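PDB 4O86: phosphoribosylaminoimidazole-succinocarboxamide synthase from Pyrococcus horikoshii, which catalyses the ATP-dependent joining of L-aspartate to a carboxylated aminoimidazole ribonucleotide, giving SAICAR, ADP and phosphate in de novo purine biosynthesis. Local coordinates for residues V91-V96 / L171-L176. Numbering follows the deposited sequence.
Sequences VVRNVV and LVDFKL. With C5P (cytidine-5'-monophosphate), chain D; CDP (cytidine-5'-diphosphate), chain C; PO4 (phosphate ion), chain G.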
loop_
_atom_site.group_PDB
_atom_site.type_symbol
_atom_site.label_atom_id
_atom_site.label_comp_id
_atom_site.label_asym_id
_atom_site.label_seq_id
_atom_site.Cartn_x
_atom_site.Cartn_y
_atom_site.Cartn_z
ATOM N N VAL A 91 -1.741 -4.911 10.049
ATOM C CA VAL A 91 -1.529 -3.864 11.016
ATOM C C VAL A 91 -2.811 -3.019 11.165
ATOM O O VAL A 91 -3.372 -2.545 10.174
ATOM C CB VAL A 91 -0.309 -2.988 10.634
ATOM C CG1 VAL A 91 -0.200 -1.802 11.576
ATOM C CG2 VAL A 91 0.990 -3.803 10.674
ATOM N N VAL A 92 -3.282 -2.866 12.400
ATOM C CA VAL A 92 -4.407 -1.986 12.681
ATOM C C VAL A 92 -3.900 -0.756 13.456
ATOM O O VAL A 92 -3.091 -0.897 14.354
ATOM C CB VAL A 92 -5.513 -2.726 13.472
ATOM C CG1 VAL A 92 -6.744 -1.860 13.600
ATOM C CG2 VAL A 92 -5.872 -4.043 12.796
ATOM N N ARG A 93 -4.360 0.441 13.092
ATOM C CA ARG A 93 -3.820 1.671 13.671
ATOM C C ARG A 93 -4.924 2.628 14.146
ATOM O O ARG A 93 -5.831 2.972 13.373
ATOM C CB ARG A 93 -2.871 2.363 12.667
ATOM C CG ARG A 93 -2.132 1.389 11.734
ATOM C CD ARG A 93 -1.095 2.070 10.850
ATOM N NE ARG A 93 0.049 2.498 11.632
ATOM C CZ ARG A 93 1.311 2.120 11.443
ATOM N NH1 ARG A 93 1.660 1.301 10.443
ATOM N NH2 ARG A 93 2.237 2.592 12.272
ATOM N N ASN A 94 -4.842 3.050 15.413
ATOM C CA ASN A 94 -5.819 3.991 16.021
ATOM C C ASN A 94 -5.273 5.416 16.175
ATOM O O ASN A 94 -6.011 6.412 16.037
ATOM C CB ASN A 94 -6.281 3.467 17.384
ATOM C CG ASN A 94 -6.925 2.094 17.284
ATOM O OD1 ASN A 94 -7.826 1.879 16.464
ATOM N ND2 ASN A 94 -6.454 1.153 18.090
ATOM N N VAL A 95 -3.979 5.483 16.485
ATOM C CA VAL A 95 -3.262 6.719 16.735
ATOM C C VAL A 95 -2.037 6.686 15.830
ATOM O O VAL A 95 -1.420 5.623 15.669
ATOM C CB VAL A 95 -2.831 6.806 18.217
ATOM C CG1 VAL A 95 -1.900 7.982 18.459
ATOM C CG2 VAL A 95 -4.058 6.893 19.116
ATOM N N VAL A 96 -1.712 7.827 15.222
ATOM C CA VAL A 96 -0.546 7.954 14.336
ATOM C C VAL A 96 0.773 7.765 15.106
ATOM O O VAL A 96 1.042 8.465 16.092
ATOM C CB VAL A 96 -0.523 9.324 13.619
ATOM C CG1 VAL A 96 0.739 9.465 12.773
ATOM C CG2 VAL A 96 -1.782 9.530 12.769
ATOM N N LEU A 171 -4.312 1.717 23.052
ATOM C CA LEU A 171 -3.807 0.858 21.995
ATOM C C LEU A 171 -3.573 1.710 20.749
ATOM O O LEU A 171 -4.503 2.082 20.037
ATOM C CB LEU A 171 -4.770 -0.298 21.741
ATOM C CG LEU A 171 -4.435 -1.322 20.647
ATOM C CD1 LEU A 171 -3.156 -2.098 20.937
ATOM C CD2 LEU A 171 -5.622 -2.264 20.516
ATOM N N VAL A 172 -2.304 2.022 20.503
ATOM C CA VAL A 172 -1.925 2.944 19.437
ATOM C C VAL A 172 -2.026 2.254 18.058
ATOM O O VAL A 172 -2.710 2.746 17.148
ATOM C CB VAL A 172 -0.532 3.542 19.747
ATOM C CG1 VAL A 172 0.091 4.216 18.531
ATOM C CG2 VAL A 172 -0.658 4.514 20.914
ATOM N N ASP A 173 -1.379 1.101 17.929
ATOM C CA ASP A 173 -1.489 0.257 16.732
ATOM C C ASP A 173 -0.988 -1.114 17.125
ATOM O O ASP A 173 -0.541 -1.287 18.262
ATOM C CB ASP A 173 -0.664 0.812 15.562
ATOM C CG ASP A 173 0.807 1.054 15.932
ATOM O OD1 ASP A 173 1.369 0.294 16.732
ATOM O OD2 ASP A 173 1.399 2.010 15.409
ATOM N N PHE A 174 -1.069 -2.082 16.213
ATOM C CA PHE A 174 -0.587 -3.443 16.489
ATOM C C PHE A 174 -0.567 -4.276 15.224
ATOM O O PHE A 174 -1.217 -3.938 14.237
ATOM C CB PHE A 174 -1.432 -4.143 17.580
ATOM C CG PHE A 174 -2.896 -4.300 17.231
ATOM C CD1 PHE A 174 -3.383 -5.510 16.741
ATOM C CD2 PHE A 174 -3.789 -3.243 17.399
ATOM C CE1 PHE A 174 -4.727 -5.673 16.428
ATOM C CE2 PHE A 174 -5.138 -3.394 17.077
ATOM C CZ PHE A 174 -5.607 -4.611 16.587
ATOM N N LYS A 175 0.184 -5.369 15.261
ATOM C CA LYS A 175 0.286 -6.282 14.128
ATOM C C LYS A 175 -0.300 -7.662 14.478
ATOM O O LYS A 175 -0.026 -8.216 15.540
ATOM C CB LYS A 175 1.753 -6.424 13.706
ATOM C CG LYS A 175 2.000 -7.301 12.475
ATOM C CD LYS A 175 2.258 -8.768 12.819
ATOM C CE LYS A 175 3.601 -8.962 13.540
ATOM N NZ LYS A 175 3.806 -10.367 14.028
ATOM N N LEU A 176 -1.080 -8.215 13.554
ATOM C CA LEU A 176 -1.562 -9.584 13.674
ATOM C C LEU A 176 -1.085 -10.450 12.516
ATOM O O LEU A 176 -0.707 -9.950 11.440
ATOM C CB LEU A 176 -3.098 -9.628 13.704
ATOM C CG LEU A 176 -3.822 -8.814 14.778
ATOM C CD1 LEU A 176 -5.323 -8.865 14.523
ATOM C CD2 LEU A 176 -3.471 -9.293 16.184
HETATM O O3P C5P D . 6.495 0.082 12.066
HETATM P P C5P D . 5.012 0.338 12.000
HETATM O O1P C5P D . 4.550 1.619 12.656
HETATM O O2P C5P D . 4.425 0.140 10.622
HETATM O "O5'" C5P D . 4.401 -0.817 12.937
HETATM C "C5'" C5P D . 3.020 -0.829 13.294
HETATM C "C4'" C5P D . 2.788 -1.815 14.432
HETATM O "O4'" C5P D . 3.038 -3.149 13.989
HETATM C "C3'" C5P D . 3.743 -1.563 15.587
HETATM O "O3'" C5P D . 3.044 -1.756 16.821
HETATM C "C2'" C5P D . 4.810 -2.621 15.471
HETATM O "O2'" C5P D . 5.215 -2.991 16.793
HETATM C "C1'" C5P D . 4.096 -3.752 14.748
HETATM N N1 C5P D . 4.962 -4.496 13.820
HETATM C C2 C5P D . 5.398 -5.799 14.146
HETATM N N3 C5P D . 6.181 -6.489 13.282
HETATM C C4 C5P D . 6.545 -5.942 12.102
HETATM C C5 C5P D . 6.124 -4.661 11.758
HETATM C C6 C5P D . 5.315 -3.951 12.645
HETATM O O2 C5P D . 5.062 -6.313 15.235
HETATM N N4 C5P D . 7.328 -6.638 11.248
HETATM O O3B CDP C . 8.933 0.051 11.987
HETATM P PB CDP C . 7.733 0.104 12.892
HETATM O O1B CDP C . 7.709 -1.037 13.895
HETATM O O2B CDP C . 7.427 1.464 13.460
HETATM O O3A CDP C . 6.504 -0.218 11.890
HETATM P PA CDP C . 4.994 0.324 12.068
HETATM O O1A CDP C . 4.247 0.060 10.783
HETATM O O2A CDP C . 4.998 1.746 12.589
HETATM O "O5'" CDP C . 4.421 -0.644 13.216
HETATM C "C5'" CDP C . 3.025 -0.912 13.325
HETATM C "C4'" CDP C . 2.788 -1.878 14.477
HETATM O "O4'" CDP C . 3.064 -3.214 14.058
HETATM C "C3'" CDP C . 3.734 -1.593 15.631
HETATM O "O3'" CDP C . 3.039 -1.798 16.866
HETATM C "C2'" CDP C . 4.833 -2.616 15.516
HETATM O "O2'" CDP C . 5.261 -2.966 16.837
HETATM C "C1'" CDP C . 4.150 -3.775 14.807
HETATM N N1 CDP C . 5.030 -4.494 13.873
HETATM C C2 CDP C . 5.431 -5.818 14.158
HETATM O O2 CDP C . 5.057 -6.365 15.216
HETATM N N3 CDP C . 6.225 -6.488 13.288
HETATM C C4 CDP C . 6.632 -5.905 12.141
HETATM N N4 CDP C . 7.427 -6.585 11.283
HETATM C C5 CDP C . 6.245 -4.603 11.836
HETATM C C6 CDP C . 5.426 -3.911 12.730
HETATM P P PO4 G . 7.566 -9.944 12.816
HETATM O O1 PO4 G . 7.649 -9.166 11.530
HETATM O O2 PO4 G . 7.019 -9.098 13.944
HETATM O O3 PO4 G . 6.637 -11.118 12.629
HETATM O O4 PO4 G . 8.964 -10.423 13.166
HETATM O O HOH W 1 0.089 3.957 14.022
#
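Antiparallel strands 84-93 and 169-180 pair here as part of the pocket that holds the cytidine nucleotides, C5P and CDP overlying each other in one site, with Val91, Arg93, Asp173 and Lys175 on the face that meets them. Val92 and Phe174 exchange both backbone hydrogen bonds, Val92 N to Phe174 O and Phe174 N to Val92 O, each 3.0 Å. Arg93 suits its place because its planar fork can serve several anions: Arg93 NH1 and Arg93 NH2 both bond phosphate oxygens of either nucleotide, Arg93 NH1 reaching CDP O1A at 2.9 Å. Arg93 NH2 also makes a long salt bridge to Asp173 OD2 (3.3 Å), the guanidinium and carboxylate planes standing 88° apart. A chi1 of 54° sets the Asp173 carboxylate between its own backbone N and carbonyl carbon, with Asp173 OD1 2.7 Å from CDP O3'; OD2 is also paired with Arg198. A water accepts from Arg93 NE. On the opposite face, the Phe174 ring brings CZ within 3.6 Å of Val92 CB, an apolar pair suited to a buried face. Where the chain turns a corner at Asn94, Val172 O accepts from both Asn94 N and Val95 N. Asn94 can mimic a backbone amide: its ND2 bonds Leu171 O almost straight (170°) and also Asn157. Helix 143-165 packs against Val92 and Phe174, while strands 111-121 and 197-201 flank the pair within the same sheet.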